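Local coordinates for phosphoinositol-specific phospholipase C (Pseudomonas sp., PDB 5FYR), which probably cleaves phosphoinositides at their phosphodiester bond with the aid of calcium, and here holds a calcium ion and free inositol in its active-site pocket, at residues A[46-51]-A[115-120]; A[184-189]-A[207-212]. All coordinates share one frame; numbering follows the deposited sequence. Where two conformers were deposited one is given.

Interaction 1 of 2, residues A[46-51]-A[115-120]; sequences TLELDF and TLILDK. With CA (calcium ion), chain F; INS (1,2,3,4,5,6-hexahydroxy-cyclohexane), chain E.
Asp50 and Asp119 stand side by side on parallel strands, and with Glu48 they bring three carboxylates to one calcium ion. The main chains run in register, joined by five hydrogen bonds. Asp119 leaves the sheet on the same face as Glu48 and Asp50, and its CG, anti to the backbone N (chi1 -178°), sets the carboxylate between calcium and inositol. Asp119 CB lies 3.2 Å from Asp50 OD1, and Asp119 CG 3.5 Å from INS O5, before the two oxygens diverge. Asp119 OD2 binds the calcium at 2.4 Å and accepts a bond from Lys121, whereas Asp119 OD1 accepts a hydrogen bond from INS O5 at 2.8 Å. The Asp50 carboxylate, turned 82° from that of Asp119, grips the metal unevenly, Asp50 OD1 at 2.3 Å and Asp50 OD2 at 2.7 Å; Tyr29 also holds Asp50 OD2. Glu48 OE2 completes the trio while accepting INS O3, and a salt bridge from Arg260 fixes its OE1. Asn27, water and INS O2 complete the coordination.

On the other, largely apolar face Lys120 CA sits over the Phe51 ring, 4.0 Å from its centroid, and Lys120 CB and CG run past Phe51 CZ before the amine reaches Asp53 and Gln122. Leu49 and Leu116 reach helix 94-107, and Phe51 meets Phe136 of helix 133-144; on the calcium side Thr46 and Glu48 touch strand 20-25, while strand 184-189 flanks 115-120.

Interaction 2 of 2, residues A[184-189]-A[207-212]; sequences VLLVLN and AKVFIS. With INS (1,2,3,4,5,6-hexahydroxy-cyclohexane), chain E.
A beta-alpha-beta unit, strand 184-189, helix 193-203 and strand 210-211, closes through this parallel pairing in the wall of what is probably a TIM barrel. Three backbone hydrogen bonds join the segments: Phe210 N to Leu186 O, Leu188 N to Phe210 O at 2.7 Å, and Ser212 N to Leu188 O, longer at 3.1 Å. At Lys208 the segment 207-212 has not yet joined the sheet, and a water bridges the two segments, donating to Lys208 O and accepting from Leu186 N, each at 2.8 Å.

Val209 fits against Leu186 and Leu188. Its CG1, anti to the backbone N (chi1 -178°), lies 3.8 Å from Leu188 CB, while Val209 CG2 meets Leu186 CB at 4.0 Å. Phe210 turns to the face that carries Val187. An edge of its ring takes Leu186 O nearly in plane, Phe210 CD1 to Leu186 O 3.4 Å, so this carbonyl oxygen receives the amide N-H and borders the ring edge as well. Further along, Ser212 CB packs on Val187 CG1 at 3.5 Å, and the Asn189 side chain lies beside the bound inositol. Tyr199 of helix 193-203 bonds Val209 N and touches Leu188 and Ile211, tying the helix to both strands.

Hydrocarbon thus covers much of the contact, and the backbone groups named here are met by one another, by the tyrosine hydroxyl or by the bridging water.

How the interactions relate
Interactions 1 and 2 are successive pairings across one sheet, with strands 114-120 and 184-189 as neighbours between them; their centres lie 9 Å apart. Probable hydrogen bonds from Leu116 N to Leu185 O (2.8 Å) and from Leu118 N to Val187 O (2.7 Å) join the two contacts directly. Carboxylates of 46-51 and 115-120 and Asn189 of 184-189 converge on the same inositol, an arrangement consistent with a TIM-barrel phospholipase. Interaction 1 supplies the carboxylates that bind the calcium and two inositol hydroxyls, whereas in interaction 2 the Asn189 side chain lies against the inositol, Asn189 CB 3.4 Å from INS O5, and about 7 Å from the metal. Arg260 and Asn240 also hydrogen-bond the inositol.

Interaction 1 of 2, residues A[46-51]-A[115-120]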
ATOM      1  N   THR A  46      -3.439  -2.786   7.421  1.00 11.85           N
ATOM      2  CA  THR A  46      -2.453  -2.507   6.363  1.00 11.62           C
ATOM      3  C   THR A  46      -1.525  -3.685   6.271  1.00 11.07           C
ATOM      4  O   THR A  46      -0.870  -4.062   7.262  1.00 13.71           O
ATOM      5  CB  THR A  46      -1.688  -1.201   6.643  1.00 14.32           C
ATOM      6  OG1 THR A  46      -2.618  -0.102   6.659  1.00 15.22           O
ATOM      7  CG2 THR A  46      -0.640  -0.956   5.586  1.00 13.37           C
ATOM      8  N   LEU A  47      -1.475  -4.290   5.073  1.00 12.51           N
ATOM      9  CA  LEU A  47      -0.787  -5.550   4.792  1.00 12.57           C
ATOM     10  C   LEU A  47       0.260  -5.319   3.676  1.00 12.27           C
ATOM     11  O   LEU A  47       0.409  -4.212   3.176  1.00 16.64           O
ATOM     12  CB  LEU A  47      -1.810  -6.660   4.393  1.00 14.74           C
ATOM     13  CG  LEU A  47      -2.786  -7.175   5.522  1.00 20.80           C
ATOM     14  CD1 LEU A  47      -3.880  -6.246   5.919  1.00 26.46           C
ATOM     15  CD2 LEU A  47      -3.425  -8.427   5.008  1.00 21.63           C
ATOM     16  N   GLU A  48       0.992  -6.376   3.363  1.00 11.67           N
ATOM     17  CA  GLU A  48       2.024  -6.359   2.355  1.00 12.23           C
ATOM     18  C   GLU A  48       2.129  -7.699   1.614  1.00 12.31           C
ATOM     19  O   GLU A  48       2.064  -8.741   2.231  1.00 14.08           O
ATOM     20  CB  GLU A  48       3.372  -5.992   3.009  1.00 13.26           C
ATOM     21  CG  GLU A  48       4.535  -5.873   2.013  1.00 13.13           C
ATOM     22  CD  GLU A  48       5.843  -5.375   2.642  1.00 14.14           C
ATOM     23  OE1 GLU A  48       5.937  -5.296   3.901  1.00 13.72           O
ATOM     24  OE2 GLU A  48       6.809  -5.115   1.865  1.00 13.50           O
ATOM     25  N   LEU A  49       2.362  -7.619   0.301  1.00 12.67           N
ATOM     26  CA  LEU A  49       2.615  -8.748  -0.569  1.00 13.36           C
ATOM     27  C   LEU A  49       3.818  -8.413  -1.423  1.00 12.79           C
ATOM     28  O   LEU A  49       3.829  -7.381  -2.099  1.00 14.52           O
ATOM     29  CB  LEU A  49       1.401  -9.013  -1.461  1.00 12.43           C
ATOM     30  CG  LEU A  49       0.205  -9.566  -0.751  1.00 14.42           C
ATOM     31  CD1 LEU A  49      -1.070  -9.403  -1.549  1.00 15.77           C
ATOM     32  CD2 LEU A  49       0.388 -11.028  -0.316  1.00 17.08           C
ATOM     33  N   ASP A  50       4.790  -9.324  -1.469  1.00 11.40           N
ATOM     34  CA  ASP A  50       5.913  -9.223  -2.407  1.00 12.17           C
ATOM     35  C   ASP A  50       5.606 -10.092  -3.619  1.00 12.27           C
ATOM     36  O   ASP A  50       5.410 -11.286  -3.461  1.00 14.77           O
ATOM     37  CB  ASP A  50       7.210  -9.703  -1.724  1.00 13.31           C
ATOM     38  CG  ASP A  50       7.663  -8.785  -0.587  1.00 14.39           C
ATOM     39  OD1 ASP A  50       6.994  -7.780  -0.291  1.00 17.59           O
ATOM     40  OD2 ASP A  50       8.650  -9.045   0.090  1.00 18.12           O
ATOM     41  N   PHE A  51       5.659  -9.502  -4.811  1.00 12.21           N
ATOM     42  CA  PHE A  51       5.217 -10.222  -5.988  1.00 11.66           C
ATOM     43  C   PHE A  51       6.293 -10.275  -7.072  1.00 10.81           C
ATOM     44  O   PHE A  51       6.910  -9.272  -7.378  1.00 14.37           O
ATOM     45  CB  PHE A  51       3.814  -9.790  -6.473  1.00 12.10           C
ATOM     46  CG  PHE A  51       3.713  -8.454  -7.117  1.00 12.42           C
ATOM     47  CD1 PHE A  51       3.632  -7.287  -6.356  1.00 12.57           C
ATOM     48  CD2 PHE A  51       3.617  -8.357  -8.490  1.00 13.51           C
ATOM     49  CE1 PHE A  51       3.523  -6.073  -6.970  1.00 13.49           C
ATOM     50  CE2 PHE A  51       3.469  -7.141  -9.102  1.00 13.49           C
ATOM     51  CZ  PHE A  51       3.452  -5.977  -8.336  1.00 14.32           C
ATOM     52  N   THR A 115      -5.435  -1.160   3.463  1.00 11.74           N
ATOM     53  CA  THR A 115      -4.357  -0.725   2.566  1.00 10.85           C
ATOM     54  C   THR A 115      -3.443  -1.926   2.306  1.00 10.37           C
ATOM     55  O   THR A 115      -2.970  -2.543   3.262  1.00 12.79           O
ATOM     56  CB  THR A 115      -3.564   0.460   3.190  1.00 12.76           C
ATOM     57  OG1 THR A 115      -4.483   1.534   3.385  1.00 14.47           O
ATOM     58  CG2 THR A 115      -2.474   0.872   2.280  1.00 14.07           C
ATOM     59  N   LEU A 116      -3.203  -2.247   1.023  0.50 10.94           N
ATOM     60  CA  LEU A 116      -2.298  -3.347   0.634  0.50 10.47           C
ATOM     61  C   LEU A 116      -1.100  -2.781  -0.096  0.50 10.59           C
ATOM     62  O   LEU A 116      -1.226  -2.156  -1.167  0.50 11.33           O
ATOM     63  CB  LEU A 116      -2.939  -4.405  -0.289  0.50 12.84           C
ATOM     64  CG  LEU A 116      -4.259  -4.987   0.179  0.50 12.38           C
ATOM     65  CD1 LEU A 116      -4.763  -5.896  -0.934  0.50 11.57           C
ATOM     66  CD2 LEU A 116      -4.111  -5.724   1.504  0.50 12.61           C
ATOM     67  N   ILE A 117       0.051  -3.023   0.498  1.00 10.69           N
ATOM     68  CA  ILE A 117       1.320  -2.634  -0.086  1.00 11.24           C
ATOM     69  C   ILE A 117       1.742  -3.790  -1.000  1.00 11.88           C
ATOM     70  O   ILE A 117       1.999  -4.909  -0.537  1.00 15.20           O
ATOM     71  CB  ILE A 117       2.385  -2.420   1.001  1.00 12.37           C
ATOM     72  CG1 ILE A 117       1.905  -1.359   2.085  1.00 17.76           C
ATOM     73  CG2 ILE A 117       3.749  -2.196   0.358  1.00 16.56           C
ATOM     74  CD1 ILE A 117       1.442  -0.056   1.603  1.00 16.70           C
ATOM     75  N   LEU A 118       1.826  -3.498  -2.301  1.00 10.51           N
ATOM     76  CA  LEU A 118       2.182  -4.481  -3.322  1.00 10.59           C
ATOM     77  C   LEU A 118       3.640  -4.151  -3.722  1.00 10.99           C
ATOM     78  O   LEU A 118       3.906  -3.176  -4.497  1.00 11.63           O
ATOM     79  CB  LEU A 118       1.209  -4.359  -4.507  1.00 12.35           C
ATOM     80  CG  LEU A 118      -0.271  -4.529  -4.118  1.00 12.89           C
ATOM     81  CD1 LEU A 118      -1.147  -4.367  -5.322  1.00 14.92           C
ATOM     82  CD2 LEU A 118      -0.528  -5.874  -3.498  1.00 14.05           C
ATOM     83  N   ASP A 119       4.560  -4.943  -3.174  1.00 11.09           N
ATOM     84  CA  ASP A 119       5.972  -4.691  -3.272  1.00 10.80           C
ATOM     85  C   ASP A 119       6.515  -5.498  -4.463  1.00 11.12           C
ATOM     86  O   ASP A 119       6.672  -6.722  -4.372  1.00 11.07           O
ATOM     87  CB  ASP A 119       6.609  -5.043  -1.942  1.00 11.12           C
ATOM     88  CG  ASP A 119       8.089  -4.771  -1.891  1.00 12.92           C
ATOM     89  OD1 ASP A 119       8.558  -3.920  -2.658  1.00 15.28           O
ATOM     90  OD2 ASP A 119       8.796  -5.380  -1.032  1.00 14.38           O
ATOM     91  N   LYS A 120       6.652  -4.831  -5.607  1.00 10.80           N
ATOM     92  CA  LYS A 120       7.023  -5.473  -6.860  1.00 11.35           C
ATOM     93  C   LYS A 120       8.499  -5.798  -6.834  1.00 11.80           C
ATOM     94  O   LYS A 120       9.297  -4.915  -6.499  1.00 12.80           O
ATOM     95  CB  LYS A 120       6.656  -4.569  -8.030  1.00 11.99           C
ATOM     96  CG  LYS A 120       6.693  -5.305  -9.363  1.00 12.77           C
ATOM     97  CD  LYS A 120       6.299  -4.373 -10.529  1.00 14.37           C
ATOM     98  CE  LYS A 120       5.886  -5.135 -11.796  1.00 18.23           C
ATOM     99  NZ  LYS A 120       6.624  -6.366 -12.048  1.00 14.91           N
TER
HETATM  100 CA    CA F 401       8.411  -6.567   1.044  1.00 15.99          CA
HETATM  101  C1  INS E 301      11.626  -3.553   1.436  1.00 14.49           C
HETATM  102  C2  INS E 301      10.508  -3.804   2.451  1.00 12.82           C
HETATM  103  C3  INS E 301       9.387  -2.835   2.403  1.00 12.13           C
HETATM  104  C4  INS E 301       9.011  -2.363   1.055  1.00 11.80           C
HETATM  105  C5  INS E 301      10.074  -2.164   0.055  1.00 11.58           C
HETATM  106  C6  INS E 301      11.179  -3.128   0.074  1.00 13.87           C
HETATM  107  O1  INS E 301      12.336  -4.786   1.360  1.00 19.03           O
HETATM  108  O2  INS E 301       9.990  -5.106   2.116  1.00 14.67           O
HETATM  109  O3  INS E 301       8.287  -3.240   3.216  1.00 12.79           O
HETATM  110  O4  INS E 301       8.016  -1.377   1.112  1.00 12.39           O
HETATM  111  O5  INS E 301       9.665  -1.723  -1.237  1.00 13.36           O
HETATM  112  O6  INS E 301      12.200  -2.904  -0.835  1.00 16.09           O
HETATM  113  O   HOH W   1       7.373  -8.471 -10.189  1.00 15.64           O
HETATM  114  O   HOH W   2      10.779  -7.299   0.963  1.00 18.82           O

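Interaction 2 of 2, residues A[184-189]-A[207-212]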
ATOM      1  N   VAL A 184     -10.733  -0.683  -0.221  1.00 13.06           N
ATOM      2  CA  VAL A 184      -9.395  -1.205  -0.345  1.00 12.59           C
ATOM      3  C   VAL A 184      -8.550  -0.226  -1.126  1.00 12.72           C
ATOM      4  O   VAL A 184      -8.976   0.246  -2.197  1.00 13.28           O
ATOM      5  CB  VAL A 184      -9.414  -2.586  -1.049  1.00 14.45           C
ATOM      6  CG1 VAL A 184      -8.022  -3.110  -1.308  1.00 14.25           C
ATOM      7  CG2 VAL A 184     -10.157  -3.576  -0.187  1.00 15.51           C
ATOM      8  N   LEU A 185      -7.378   0.098  -0.599  1.00 12.01           N
ATOM      9  CA  LEU A 185      -6.411   0.966  -1.279  1.00 12.42           C
ATOM     10  C   LEU A 185      -5.201   0.119  -1.580  1.00 11.98           C
ATOM     11  O   LEU A 185      -4.642  -0.510  -0.701  1.00 13.31           O
ATOM     12  CB  LEU A 185      -5.989   2.119  -0.375  1.00 12.21           C
ATOM     13  CG  LEU A 185      -6.965   3.254  -0.146  1.00 12.86           C
ATOM     14  CD1 LEU A 185      -8.118   2.807   0.721  1.00 14.11           C
ATOM     15  CD2 LEU A 185      -6.255   4.408   0.541  1.00 13.19           C
ATOM     16  N   LEU A 186      -4.783   0.160  -2.841  1.00  9.61           N
ATOM     17  CA  LEU A 186      -3.632  -0.574  -3.321  1.00 10.48           C
ATOM     18  C   LEU A 186      -2.461   0.373  -3.544  1.00 10.87           C
ATOM     19  O   LEU A 186      -2.634   1.449  -4.077  1.00 11.29           O
ATOM     20  CB  LEU A 186      -3.958  -1.275  -4.615  1.00 11.26           C
ATOM     21  CG  LEU A 186      -5.147  -2.233  -4.547  1.00 12.31           C
ATOM     22  CD1 LEU A 186      -5.373  -2.853  -5.909  1.00 15.69           C
ATOM     23  CD2 LEU A 186      -5.000  -3.286  -3.479  1.00 12.50           C
ATOM     24  N   VAL A 187      -1.291  -0.041  -3.109  1.00 10.69           N
ATOM     25  CA  VAL A 187      -0.085   0.793  -3.169  1.00 10.24           C
ATOM     26  C   VAL A 187       1.043   0.020  -3.839  1.00 11.95           C
ATOM     27  O   VAL A 187       1.272  -1.153  -3.518  1.00 13.69           O
ATOM     28  CB  VAL A 187       0.350   1.186  -1.763  1.00 10.07           C
ATOM     29  CG1 VAL A 187       1.550   2.140  -1.804  1.00 10.58           C
ATOM     30  CG2 VAL A 187      -0.826   1.786  -1.015  1.00 10.32           C
ATOM     31  N   LEU A 188       1.721   0.648  -4.789  1.00 10.35           N
ATOM     32  CA  LEU A 188       2.830  -0.033  -5.476  1.00 10.60           C
ATOM     33  C   LEU A 188       4.155   0.470  -4.874  1.00 10.89           C
ATOM     34  O   LEU A 188       4.403   1.691  -4.788  1.00 11.19           O
ATOM     35  CB  LEU A 188       2.804   0.303  -6.965  1.00 11.16           C
ATOM     36  CG  LEU A 188       3.850  -0.371  -7.858  1.00 12.69           C
ATOM     37  CD1 LEU A 188       3.617  -1.847  -7.900  1.00 13.60           C
ATOM     38  CD2 LEU A 188       3.739   0.209  -9.260  1.00 14.06           C
ATOM     39  N   ASN A 189       5.019  -0.485  -4.552  1.00 10.58           N
ATOM     40  CA  ASN A 189       6.388  -0.183  -4.178  1.00  9.95           C
ATOM     41  C   ASN A 189       7.334  -1.004  -5.093  1.00 10.77           C
ATOM     42  O   ASN A 189       6.943  -1.999  -5.697  1.00 11.05           O
ATOM     43  CB  ASN A 189       6.771  -0.598  -2.739  1.00 10.61           C
ATOM     44  CG  ASN A 189       6.049   0.148  -1.633  1.00 10.50           C
ATOM     45  OD1 ASN A 189       5.382   1.207  -1.825  1.00 13.69           O
ATOM     46  ND2 ASN A 189       6.132  -0.388  -0.474  1.00  8.71           N
ATOM     47  N   ALA A 207      -5.177   4.639 -13.398  1.00 14.07           N
ATOM     48  CA  ALA A 207      -4.497   3.757 -12.476  1.00 13.21           C
ATOM     49  C   ALA A 207      -5.404   3.267 -11.371  1.00 12.60           C
ATOM     50  O   ALA A 207      -6.110   4.023 -10.753  1.00 13.14           O
ATOM     51  CB  ALA A 207      -3.289   4.433 -11.845  1.00 14.19           C
ATOM     52  N   LYS A 208      -5.308   1.964 -11.104  1.00 12.78           N
ATOM     53  CA  LYS A 208      -5.981   1.352  -9.958  1.00 12.69           C
ATOM     54  C   LYS A 208      -5.200   1.404  -8.667  1.00 12.13           C
ATOM     55  O   LYS A 208      -5.761   1.218  -7.621  1.00 13.92           O
ATOM     56  CB  LYS A 208      -6.424  -0.092 -10.241  1.00 14.40           C
ATOM     57  CG  LYS A 208      -7.369  -0.262 -11.428  1.00 15.96           C
ATOM     58  CD  LYS A 208      -8.705   0.411 -11.217  1.00 17.63           C
ATOM     59  CE  LYS A 208      -9.662   0.085 -12.390  1.00 20.74           C
ATOM     60  NZ  LYS A 208     -10.869   0.928 -12.213  1.00 25.61           N
ATOM     61  N   VAL A 209      -3.892   1.668  -8.769  1.00 10.82           N
ATOM     62  CA  VAL A 209      -2.962   1.561  -7.657  1.00 10.92           C
ATOM     63  C   VAL A 209      -2.240   2.927  -7.461  1.00 11.54           C
ATOM     64  O   VAL A 209      -1.895   3.619  -8.441  1.00 11.91           O
ATOM     65  CB  VAL A 209      -1.934   0.477  -7.986  1.00 13.04           C
ATOM     66  CG1 VAL A 209      -0.978   0.264  -6.881  1.00 13.93           C
ATOM     67  CG2 VAL A 209      -2.600  -0.884  -8.369  1.00 14.49           C
ATOM     68  N   PHE A 210      -2.051   3.307  -6.204  1.00 10.65           N
ATOM     69  CA  PHE A 210      -1.266   4.470  -5.831  1.00 10.02           C
ATOM     70  C   PHE A 210       0.230   4.120  -5.932  1.00 10.16           C
ATOM     71  O   PHE A 210       0.674   3.125  -5.327  1.00 13.31           O
ATOM     72  CB  PHE A 210      -1.529   4.827  -4.339  1.00 10.81           C
ATOM     73  CG  PHE A 210      -2.868   5.428  -4.070  1.00 10.51           C
ATOM     74  CD1 PHE A 210      -3.971   4.618  -3.848  1.00 10.81           C
ATOM     75  CD2 PHE A 210      -3.043   6.798  -4.051  1.00 10.86           C
ATOM     76  CE1 PHE A 210      -5.211   5.186  -3.635  1.00 13.08           C
ATOM     77  CE2 PHE A 210      -4.276   7.347  -3.815  1.00 11.17           C
ATOM     78  CZ  PHE A 210      -5.357   6.534  -3.612  1.00 13.37           C
ATOM     79  N   ILE A 211       1.030   4.968  -6.579  1.00 10.23           N
ATOM     80  CA  ILE A 211       2.484   4.788  -6.533  1.00 10.20           C
ATOM     81  C   ILE A 211       3.067   5.451  -5.282  1.00 10.35           C
ATOM     82  O   ILE A 211       2.674   6.552  -4.872  1.00 11.32           O
ATOM     83  CB  ILE A 211       3.208   5.290  -7.805  1.00 10.62           C
ATOM     84  CG1 ILE A 211       2.990   6.749  -8.109  1.00 12.41           C
ATOM     85  CG2 ILE A 211       2.795   4.379  -8.983  1.00 12.32           C
ATOM     86  CD1 ILE A 211       3.945   7.283  -9.186  1.00 13.77           C
ATOM     87  N   SER A 212       3.982   4.744  -4.657  1.00  9.30           N
ATOM     88  CA  SER A 212       4.608   5.255  -3.436  1.00  8.81           C
ATOM     89  C   SER A 212       6.133   5.140  -3.534  1.00  8.88           C
ATOM     90  O   SER A 212       6.668   4.093  -3.209  1.00 10.69           O
ATOM     91  CB  SER A 212       4.075   4.538  -2.233  1.00  9.35           C
ATOM     92  OG  SER A 212       4.596   5.119  -1.051  1.00 11.00           O
TER
HETATM   93  C1  INS E 301      11.626  -3.553   1.436  1.00 14.49           C
HETATM   94  C2  INS E 301      10.508  -3.804   2.451  1.00 12.82           C
HETATM   95  C3  INS E 301       9.387  -2.835   2.403  1.00 12.13           C
HETATM   96  C4  INS E 301       9.011  -2.363   1.055  1.00 11.80           C
HETATM   97  C5  INS E 301      10.074  -2.164   0.055  1.00 11.58           C
HETATM   98  C6  INS E 301      11.179  -3.128   0.074  1.00 13.87           C
HETATM   99  O1  INS E 301      12.336  -4.786   1.360  1.00 19.03           O
HETATM  100  O2  INS E 301       9.990  -5.106   2.116  1.00 14.67           O
HETATM  101  O3  INS E 301       8.287  -3.240   3.216  1.00 12.79           O
HETATM  102  O4  INS E 301       8.016  -1.377   1.112  1.00 12.39           O
HETATM  103  O5  INS E 301       9.665  -1.723  -1.237  1.00 13.36           O
HETATM  104  O6  INS E 301      12.200  -2.904  -0.835  1.00 16.09           O
HETATM  105  O   HOH W   3      -6.296   1.358  -4.925  1.00 17.20           O